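Local coordinates for sulfur oxidation protein soxB (PDB 2WDD) that hydrolyses a sulfur-sulfur bond, acting as a dimanganese thiosulfohydrolase of the 5'-nucleotidase family that probably releases sulfate from a cysteine S-thiosulfonate in the sulfur oxidation pathway, at residues S162-T167 / P402-G407; W166-E171 / G426-E431; P220-S225 / S229-L234. All blocks are in the same frame, centred on the assembly; numbering follows the deposited sequence.

Contact 1 (S162-T167 / P402-G407). With MN (manganese (II) ion), chain H.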
loop_
_atom_site.group_PDB
_atom_site.type_symbol
_atom_site.label_atom_id
_atom_site.label_comp_id
_atom_site.label_asym_id
_atom_site.label_seq_id
_atom_site.Cartn_x
_atom_site.Cartn_y
_atom_site.Cartn_z
ATOM N N SER A 162 -2.557 -8.354 8.879
ATOM C CA SER A 162 -2.050 -7.052 9.297
ATOM C C SER A 162 -0.645 -6.647 8.890
ATOM O O SER A 162 0.180 -7.460 8.501
ATOM C CB SER A 162 -2.102 -7.009 10.826
ATOM O OG SER A 162 -1.073 -7.833 11.368
ATOM N N HIS A 163 -0.399 -5.349 9.054
ATOM C CA HIS A 163 0.905 -4.738 8.880
ATOM C C HIS A 163 0.924 -3.398 9.625
ATOM O O HIS A 163 1.318 -3.349 10.804
ATOM C CB HIS A 163 1.316 -4.579 7.420
ATOM C CG HIS A 163 2.542 -3.732 7.237
ATOM N ND1 HIS A 163 2.889 -3.180 6.024
ATOM C CD2 HIS A 163 3.470 -3.300 8.127
ATOM C CE1 HIS A 163 3.987 -2.455 6.168
ATOM N NE2 HIS A 163 4.356 -2.505 7.437
ATOM N N TRP A 164 0.447 -2.327 8.979
ATOM C CA TRP A 164 0.465 -0.999 9.614
ATOM C C TRP A 164 -0.410 -0.885 10.848
ATOM O O TRP A 164 -0.256 0.043 11.633
ATOM C CB TRP A 164 0.129 0.117 8.617
ATOM C CG TRP A 164 1.311 0.525 7.783
ATOM C CD1 TRP A 164 1.744 -0.058 6.622
ATOM C CD2 TRP A 164 2.165 1.643 8.012
ATOM N NE1 TRP A 164 2.852 0.605 6.141
ATOM C CE2 TRP A 164 3.126 1.658 6.980
ATOM C CE3 TRP A 164 2.234 2.614 9.020
ATOM C CZ2 TRP A 164 4.157 2.599 6.935
ATOM C CZ3 TRP A 164 3.254 3.554 8.958
ATOM C CH2 TRP A 164 4.198 3.535 7.929
ATOM N N GLU A 165 -1.323 -1.835 11.024
ATOM C CA GLU A 165 -2.183 -1.869 12.199
ATOM C C GLU A 165 -1.332 -1.746 13.461
ATOM O O GLU A 165 -1.714 -1.076 14.433
ATOM C CB GLU A 165 -2.877 -3.234 12.243
ATOM C CG GLU A 165 -4.144 -3.331 11.395
ATOM C CD GLU A 165 -3.916 -3.257 9.884
ATOM O OE1 GLU A 165 -2.851 -3.706 9.399
ATOM O OE2 GLU A 165 -4.865 -2.817 9.197
ATOM N N TRP A 166 -0.182 -2.407 13.449
ATOM C CA TRP A 166 0.679 -2.413 14.621
ATOM C C TRP A 166 1.278 -1.074 15.011
ATOM O O TRP A 166 1.845 -0.961 16.097
ATOM C CB TRP A 166 1.750 -3.485 14.494
ATOM C CG TRP A 166 1.118 -4.845 14.435
ATOM C CD1 TRP A 166 0.806 -5.549 13.309
ATOM C CD2 TRP A 166 0.576 -5.585 15.538
ATOM N NE1 TRP A 166 0.122 -6.699 13.642
ATOM C CE2 TRP A 166 -0.027 -6.747 15.004
ATOM C CE3 TRP A 166 0.554 -5.390 16.923
ATOM C CZ2 TRP A 166 -0.615 -7.725 15.809
ATOM C CZ3 TRP A 166 -0.061 -6.347 17.718
ATOM C CH2 TRP A 166 -0.625 -7.506 17.159
ATOM N N THR A 167 1.171 -0.068 14.139
ATOM C CA THR A 167 1.709 1.251 14.474
ATOM C C THR A 167 0.788 1.972 15.449
ATOM O O THR A 167 1.086 3.083 15.890
ATOM C CB THR A 167 2.048 2.105 13.235
ATOM O OG1 THR A 167 0.859 2.402 12.502
ATOM C CG2 THR A 167 3.052 1.384 12.344
ATOM N N PRO A 402 9.835 9.488 2.850
ATOM C CA PRO A 402 9.614 8.038 2.868
ATOM C C PRO A 402 8.812 7.581 1.656
ATOM O O PRO A 402 7.727 8.108 1.363
ATOM C CB PRO A 402 8.811 7.829 4.155
ATOM C CG PRO A 402 8.028 9.118 4.313
ATOM C CD PRO A 402 8.940 10.210 3.774
ATOM N N ALA A 403 9.328 6.557 0.988
ATOM C CA ALA A 403 8.699 6.032 -0.208
ATOM C C ALA A 403 7.629 4.993 0.091
ATOM O O ALA A 403 7.658 3.892 -0.460
ATOM C CB ALA A 403 9.752 5.462 -1.145
ATOM N N VAL A 404 6.676 5.354 0.942
ATOM C CA VAL A 404 5.565 4.459 1.249
ATOM C C VAL A 404 4.665 4.354 0.022
ATOM O O VAL A 404 4.654 5.242 -0.842
ATOM C CB VAL A 404 4.771 4.912 2.482
ATOM C CG1 VAL A 404 5.617 4.809 3.745
ATOM C CG2 VAL A 404 4.176 6.323 2.294
ATOM N N ARG A 405 3.909 3.263 -0.051
ATOM C CA ARG A 405 3.014 3.095 -1.194
ATOM C C ARG A 405 1.594 3.570 -0.935
ATOM O O ARG A 405 0.759 3.545 -1.833
ATOM C CB ARG A 405 3.060 1.674 -1.770
ATOM C CG ARG A 405 4.327 1.431 -2.596
ATOM C CD ARG A 405 4.401 0.047 -3.230
ATOM N NE ARG A 405 5.660 -0.091 -3.955
ATOM C CZ ARG A 405 5.947 -1.091 -4.778
ATOM N NH1 ARG A 405 7.121 -1.115 -5.395
ATOM N NH2 ARG A 405 5.072 -2.072 -4.963
ATOM N N TRP A 406 1.324 4.050 0.282
ATOM C CA TRP A 406 0.012 4.621 0.578
ATOM C C TRP A 406 0.014 6.141 0.319
ATOM O O TRP A 406 1.068 6.778 0.251
ATOM C CB TRP A 406 -0.438 4.332 2.008
ATOM C CG TRP A 406 0.599 4.500 3.087
ATOM C CD1 TRP A 406 1.421 3.523 3.587
ATOM C CD2 TRP A 406 0.759 5.635 3.956
ATOM N NE1 TRP A 406 2.120 3.997 4.673
ATOM C CE2 TRP A 406 1.731 5.289 4.925
ATOM C CE3 TRP A 406 0.184 6.910 4.002
ATOM C CZ2 TRP A 406 2.150 6.184 5.916
ATOM C CZ3 TRP A 406 0.606 7.797 4.975
ATOM C CH2 TRP A 406 1.577 7.426 5.925
ATOM N N GLY A 407 -1.172 6.708 0.129
ATOM C CA GLY A 407 -1.274 8.117 -0.196
ATOM C C GLY A 407 -2.531 8.377 -1.008
ATOM O O GLY A 407 -3.510 7.632 -0.932
HETATM MN MN MN H . 1.871 -3.163 4.035
HETATM O O HOH W 1 1.706 -1.933 2.323
#

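Contact 2 (W166-E171 / G426-E431)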
loop_
_atom_site.group_PDB
_atom_site.type_symbol
_atom_site.label_atom_id
_atom_site.label_comp_id
_atom_site.label_asym_id
_atom_site.label_seq_id
_atom_site.Cartn_x
_atom_site.Cartn_y
_atom_site.Cartn_z
ATOM N N TRP A 166 -0.182 -2.407 13.449
ATOM C CA TRP A 166 0.679 -2.413 14.621
ATOM C C TRP A 166 1.278 -1.074 15.011
ATOM O O TRP A 166 1.845 -0.961 16.097
ATOM C CB TRP A 166 1.750 -3.485 14.494
ATOM C CG TRP A 166 1.118 -4.845 14.435
ATOM C CD1 TRP A 166 0.806 -5.549 13.309
ATOM C CD2 TRP A 166 0.576 -5.585 15.538
ATOM N NE1 TRP A 166 0.122 -6.699 13.642
ATOM C CE2 TRP A 166 -0.027 -6.747 15.004
ATOM C CE3 TRP A 166 0.554 -5.390 16.923
ATOM C CZ2 TRP A 166 -0.615 -7.725 15.809
ATOM C CZ3 TRP A 166 -0.061 -6.347 17.718
ATOM C CH2 TRP A 166 -0.625 -7.506 17.159
ATOM N N THR A 167 1.171 -0.068 14.139
ATOM C CA THR A 167 1.709 1.251 14.474
ATOM C C THR A 167 0.788 1.972 15.449
ATOM O O THR A 167 1.086 3.083 15.890
ATOM C CB THR A 167 2.048 2.105 13.235
ATOM O OG1 THR A 167 0.859 2.402 12.502
ATOM C CG2 THR A 167 3.052 1.384 12.344
ATOM N N LEU A 168 -0.316 1.319 15.807
ATOM C CA LEU A 168 -1.218 1.854 16.823
ATOM C C LEU A 168 -0.719 1.382 18.187
ATOM O O LEU A 168 -1.186 1.860 19.219
ATOM C CB LEU A 168 -2.647 1.355 16.618
ATOM C CG LEU A 168 -3.354 1.878 15.365
ATOM C CD1 LEU A 168 -4.654 1.133 15.139
ATOM C CD2 LEU A 168 -3.597 3.377 15.455
ATOM N N GLY A 169 0.213 0.434 18.181
ATOM C CA GLY A 169 0.755 -0.165 19.393
ATOM C C GLY A 169 0.004 -1.446 19.736
ATOM O O GLY A 169 -1.183 -1.561 19.449
ATOM N N ARG A 170 0.700 -2.398 20.359
ATOM C CA ARG A 170 0.081 -3.674 20.705
ATOM C C ARG A 170 -1.181 -3.534 21.549
ATOM O O ARG A 170 -2.173 -4.220 21.296
ATOM C CB ARG A 170 1.083 -4.624 21.363
ATOM C CG ARG A 170 0.571 -6.045 21.535
ATOM C CD ARG A 170 1.425 -6.806 22.536
ATOM N NE ARG A 170 0.924 -8.155 22.781
ATOM C CZ ARG A 170 1.694 -9.183 23.120
ATOM N NH1 ARG A 170 1.159 -10.378 23.327
ATOM N NH2 ARG A 170 3.003 -9.013 23.248
ATOM N N GLU A 171 -1.153 -2.655 22.544
ATOM C CA GLU A 171 -2.319 -2.447 23.398
ATOM C C GLU A 171 -3.571 -2.046 22.630
ATOM O O GLU A 171 -4.644 -2.623 22.829
ATOM C CB GLU A 171 -2.020 -1.421 24.491
ATOM C CG GLU A 171 -0.980 -1.881 25.499
ATOM C CD GLU A 171 -0.786 -0.885 26.627
ATOM O OE1 GLU A 171 -1.795 -0.322 27.105
ATOM O OE2 GLU A 171 0.375 -0.661 27.029
ATOM N N GLY A 426 -0.029 10.600 7.420
ATOM C CA GLY A 426 -0.670 10.155 8.642
ATOM C C GLY A 426 -0.007 8.986 9.342
ATOM O O GLY A 426 -0.655 7.961 9.600
ATOM N N PHE A 427 1.288 9.114 9.619
ATOM C CA PHE A 427 2.017 8.130 10.425
ATOM C C PHE A 427 1.627 8.403 11.874
ATOM O O PHE A 427 1.444 9.557 12.257
ATOM C CB PHE A 427 3.529 8.407 10.377
ATOM C CG PHE A 427 4.151 8.213 9.025
ATOM C CD1 PHE A 427 4.847 7.043 8.729
ATOM C CD2 PHE A 427 4.101 9.222 8.072
ATOM C CE1 PHE A 427 5.462 6.863 7.481
ATOM C CE2 PHE A 427 4.694 9.047 6.819
ATOM C CZ PHE A 427 5.342 7.860 6.514
ATOM N N THR A 428 1.620 7.376 12.716
ATOM C CA THR A 428 1.389 7.632 14.138
ATOM C C THR A 428 2.680 8.206 14.739
ATOM O O THR A 428 2.691 8.617 15.907
ATOM C CB THR A 428 0.997 6.358 14.898
ATOM O OG1 THR A 428 1.973 5.344 14.647
ATOM C CG2 THR A 428 -0.422 5.889 14.517
ATOM N N TYR A 429 3.768 8.183 13.960
ATOM C CA TYR A 429 5.075 8.736 14.356
ATOM C C TYR A 429 5.492 9.681 13.232
ATOM O O TYR A 429 6.377 9.377 12.446
ATOM C CB TYR A 429 6.132 7.638 14.546
ATOM C CG TYR A 429 6.223 6.600 13.440
ATOM C CD1 TYR A 429 7.309 6.573 12.572
ATOM C CD2 TYR A 429 5.245 5.613 13.307
ATOM C CE1 TYR A 429 7.410 5.608 11.575
ATOM C CE2 TYR A 429 5.328 4.651 12.293
ATOM C CZ TYR A 429 6.419 4.639 11.456
ATOM O OH TYR A 429 6.511 3.683 10.469
ATOM N N PRO A 430 4.797 10.818 13.110
ATOM C CA PRO A 430 4.959 11.748 11.980
ATOM C C PRO A 430 6.045 12.800 12.142
ATOM O O PRO A 430 6.178 13.696 11.307
ATOM C CB PRO A 430 3.598 12.439 11.941
ATOM C CG PRO A 430 3.260 12.570 13.416
ATOM C CD PRO A 430 3.732 11.265 14.032
ATOM N N GLU A 431 6.833 12.690 13.199
ATOM C CA GLU A 431 7.868 13.676 13.457
ATOM C C GLU A 431 8.839 13.920 12.315
ATOM O O GLU A 431 9.402 12.985 11.745
ATOM C CB GLU A 431 8.643 13.306 14.718
ATOM C CG GLU A 431 7.808 13.392 15.991
ATOM C CD GLU A 431 6.998 12.126 16.274
ATOM O OE1 GLU A 431 7.074 11.155 15.485
ATOM O OE2 GLU A 431 6.289 12.102 17.304
HETATM O O HOH W 2 0.712 4.911 11.233
#

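Contact 3 (P220-S225 / S229-L234). With TBU (tertiary-butyl alcohol), chain E.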
loop_
_atom_site.group_PDB
_atom_site.type_symbol
_atom_site.label_atom_id
_atom_site.label_comp_id
_atom_site.label_asym_id
_atom_site.label_seq_id
_atom_site.Cartn_x
_atom_site.Cartn_y
_atom_site.Cartn_z
ATOM N N PRO A 220 6.071 -9.769 7.520
ATOM C CA PRO A 220 7.164 -10.309 8.351
ATOM C C PRO A 220 8.202 -9.302 8.831
ATOM O O PRO A 220 9.021 -9.622 9.703
ATOM C CB PRO A 220 7.835 -11.340 7.436
ATOM C CG PRO A 220 7.443 -10.947 6.047
ATOM C CD PRO A 220 6.080 -10.332 6.153
ATOM N N TYR A 221 8.183 -8.099 8.266
ATOM C CA TYR A 221 9.206 -7.114 8.589
ATOM C C TYR A 221 8.742 -5.937 9.433
ATOM O O TYR A 221 9.341 -4.859 9.405
ATOM C CB TYR A 221 9.902 -6.657 7.309
ATOM C CG TYR A 221 10.365 -7.819 6.461
ATOM C CD1 TYR A 221 11.329 -8.706 6.930
ATOM C CD2 TYR A 221 9.809 -8.061 5.213
ATOM C CE1 TYR A 221 11.746 -9.784 6.161
ATOM C CE2 TYR A 221 10.234 -9.126 4.430
ATOM C CZ TYR A 221 11.202 -9.981 4.912
ATOM O OH TYR A 221 11.612 -11.055 4.151
ATOM N N VAL A 222 7.696 -6.150 10.216
ATOM C CA VAL A 222 7.181 -5.092 11.073
ATOM C C VAL A 222 8.237 -4.525 12.022
ATOM O O VAL A 222 8.268 -3.320 12.278
ATOM C CB VAL A 222 5.923 -5.566 11.846
ATOM C CG1 VAL A 222 5.390 -4.464 12.748
ATOM C CG2 VAL A 222 4.834 -6.039 10.877
ATOM N N LYS A 223 9.059 -5.395 12.602
ATOM C CA LYS A 223 10.034 -4.948 13.587
ATOM C C LYS A 223 11.100 -3.966 13.101
ATOM O O LYS A 223 11.471 -3.042 13.824
ATOM C CB LYS A 223 10.624 -6.130 14.359
ATOM C CG LYS A 223 9.555 -7.000 15.016
ATOM C CD LYS A 223 10.120 -7.876 16.124
ATOM C CE LYS A 223 10.483 -7.057 17.355
ATOM N NZ LYS A 223 9.305 -6.729 18.207
ATOM N N VAL A 224 11.571 -4.129 11.871
ATOM C CA VAL A 224 12.580 -3.223 11.332
ATOM C C VAL A 224 11.961 -2.045 10.579
ATOM O O VAL A 224 12.653 -1.079 10.241
ATOM C CB VAL A 224 13.598 -3.967 10.426
ATOM C CG1 VAL A 224 14.308 -5.084 11.189
ATOM C CG2 VAL A 224 12.925 -4.486 9.154
ATOM N N SER A 225 10.656 -2.122 10.322
ATOM C CA SER A 225 9.961 -1.115 9.519
ATOM C C SER A 225 9.251 -0.015 10.286
ATOM O O SER A 225 8.808 0.974 9.685
ATOM C CB SER A 225 8.949 -1.801 8.594
ATOM O OG SER A 225 9.613 -2.660 7.690
ATOM N N SER A 229 9.072 -0.227 19.705
ATOM C CA SER A 229 8.186 -0.196 20.858
ATOM C C SER A 229 6.773 -0.673 20.539
ATOM O O SER A 229 6.074 -1.189 21.407
ATOM C CB SER A 229 8.148 1.209 21.464
ATOM O OG SER A 229 7.580 2.138 20.557
ATOM N N PHE A 230 6.344 -0.478 19.297
ATOM C CA PHE A 230 4.991 -0.839 18.899
ATOM C C PHE A 230 4.727 -2.341 18.947
ATOM O O PHE A 230 3.572 -2.755 19.060
ATOM C CB PHE A 230 4.710 -0.369 17.470
ATOM C CG PHE A 230 4.580 1.126 17.321
ATOM C CD1 PHE A 230 4.091 1.916 18.352
ATOM C CD2 PHE A 230 4.896 1.729 16.118
ATOM C CE1 PHE A 230 3.950 3.285 18.188
ATOM C CE2 PHE A 230 4.756 3.091 15.948
ATOM C CZ PHE A 230 4.281 3.874 16.981
ATOM N N THR A 231 5.777 -3.141 18.765
ATOM C CA THR A 231 5.636 -4.601 18.702
ATOM C C THR A 231 6.527 -5.358 19.685
ATOM O O THR A 231 6.834 -6.537 19.472
ATOM C CB THR A 231 5.901 -5.117 17.276
ATOM O OG1 THR A 231 7.251 -4.814 16.899
ATOM C CG2 THR A 231 4.947 -4.473 16.279
ATOM N N GLU A 232 6.962 -4.692 20.745
ATOM C CA GLU A 232 7.823 -5.354 21.717
ATOM C C GLU A 232 7.131 -6.591 22.291
ATOM O O GLU A 232 5.957 -6.545 22.649
ATOM C CB GLU A 232 8.237 -4.385 22.827
ATOM C CG GLU A 232 7.099 -3.878 23.684
ATOM C CD GLU A 232 7.457 -2.589 24.404
ATOM O OE1 GLU A 232 6.711 -1.595 24.263
ATOM O OE2 GLU A 232 8.507 -2.560 25.084
ATOM N N GLY A 233 7.854 -7.707 22.327
ATOM C CA GLY A 233 7.321 -8.957 22.844
ATOM C C GLY A 233 6.809 -9.860 21.743
ATOM O O GLY A 233 6.516 -11.035 21.973
ATOM N N LEU A 234 6.713 -9.311 20.536
ATOM C CA LEU A 234 6.234 -10.078 19.393
ATOM C C LEU A 234 7.297 -10.340 18.340
ATOM O O LEU A 234 8.177 -9.503 18.107
ATOM C CB LEU A 234 5.096 -9.325 18.714
ATOM C CG LEU A 234 3.894 -8.995 19.593
ATOM C CD1 LEU A 234 2.861 -8.168 18.831
ATOM C CD2 LEU A 234 3.290 -10.282 20.108
HETATM O O TBU E . 9.929 -10.210 13.927
HETATM C C TBU E . 11.297 -10.685 13.944
HETATM C C1 TBU E . 11.487 -11.685 15.053
HETATM C C2 TBU E . 11.747 -11.394 12.658
HETATM C C3 TBU E . 12.215 -9.500 14.199
HETATM O O HOH W 3 7.682 -2.574 15.366
HETATM O O HOH W 4 10.417 -7.949 20.483
#

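Contact 1 (S162-T167 / P402-G407)
W164 and W406 meet in a T-shaped (edge-to-face) stack beside the dimanganese centre. The six-membered ring of W164 and the five-membered ring of W406 have their centroids 4.8 Å apart, with the planes at 84°. W164 leaves its CB with CG anti to the carbonyl carbon (chi1 -81°), which carries the indole toward 402-407. Near the root of the ring, CD1 lies over the rim of one face of the H163 imidazole, 3.3 Å above its plane. NE1 already faces the pyrrole edge of W406, and at CE2 and CZ2 the approach is closest: W406 NE1 stands over the W164 face, 3.3 Å from W164 CZ2. CZ2 also touches V404 CG1 at 4.1 Å, and further out W164 CH2 rests 3.9 Å from W406 CZ2.

Such a site, two metals held by histidines and aspartates on loops that follow beta strands, is characteristic of the metallophosphoesterase fold; as in other members of the 5'-nucleotidase family, a C-terminal domain, here through 402-407, packs against it. H163 gives ND1 to one manganese at 2.2 Å; water 1, D132, H263 and H286 complete its shell, and H226 bonds to H163 NE2. A sulfate ion is bound beside W164, consistent with the indole lining a pocket for an anion. Across the contact, V404 CG2 covers the centre of one W406 face, 3.7 Å above the plane. The 3-10 turn behind W164 is fastened by T167, whose OG1 and N both donate to W164 O, while E165 OE1 receives H163 N at 3.0 Å, nearly along its own C-O axis.

Contact 2 (W166-E171 / G426-E431)
T428 bonds to the backbone of T167, tying the 3-10 turn that leads into helix 170-179 to the loop of the 5'-nucleotidase C-terminal domain between helix 418-425 and strand 431-438. Two polar links cross here. The direct one runs from T428 OG1 to T167 O at 2.7 Å; the hydroxyl comes in bent, at a C=O...donor angle of 132°, and tilted 34° from the carbonyl plane. With chi1 at 53°, T428 OG1 lies between its own backbone N and carbonyl carbon, which leaves CG2 to turn toward L168. The second link passes through water 2, which donates to T167 OG1 at 2.8 Å and accepts from T428 N. T167 OG1 itself donates to W164 O, so this hydroxyl serves both its own turn and the water.

With an alanine replacing T428, T167 O is likely to lose the hydroxyl that donates to it, and a gap would probably open beside L168 CD2.

The apolar contacts flank these bonds. L168 CD2 approaches T428 CG2 at 4.2 Å, the two side chains crossing at about a right angle. Y429, whose OH is bonded to H226 ND1, presents its ring edge to T167, with CE2 4.0 Å from T167 CG2.

Contact 3 (P220-S225 / S229-L234)
K223 reaches across to 229-234 with its ammonium group, which donates to T231 OG1 at 3.1 Å and to L234 O at 3.0 Å. The second bond is well aligned, in the carbonyl plane with a C=O...donor angle of 153°. Water 4 accepts a further bond from K223 NZ and another from G233 N, so the lysine is joined to the turn at three points. Bends at chi3 (72°) and chi4 (80°) curl the chain back and bring NZ into the turn. T231 O is also close to NZ, but at a poor angle for a bond, and it takes L234 N instead, closing the type II beta turn T231-L234. The positive phi of G233 suits the third position of that turn.

Water 3 is bonded to T231 OG1 at 2.7 Å and lies near V222 O, to which it may donate.

Outside this polar core, V222 CG1 packs on T231 CG2 at 3.6 Å, methyl against methyl. The aliphatic part of K223 meets a tertiary-butyl alcohol, whose O lies 3.2 Å from K223 CD and is bonded to F236 N. The arrangement is a type II beta turn whose T231 OG1 and L234 O both accept from a lysine of the preceding short helix: helix 222-225, which follows strand 210-217, is thereby fastened to the turn entering strand 234-235, and K223, S235, F236 and A237 form the pocket for the alcohol.

Contacts 1 and 2 begin from one continuous piece of chain, 162-171, and share W166 and T167; their centres are about 10 Å apart. Both join the metal-binding part of the chain to the C-terminal domain, first at 402-407 and then at 426-431, and F427 of 426-431 packs on both W164 and W406. Contact 3 is local: 220-225 and 229-234 come between the two halves of each longer contact, its centre about 13 and 12 Å from those of contacts 1 and 2. F230 packs on T167 and T428, and L234 on W166, so the three form a continuous patch. The junction reaches the manganese site at contact 1; contacts 2 and 3 lie farther out.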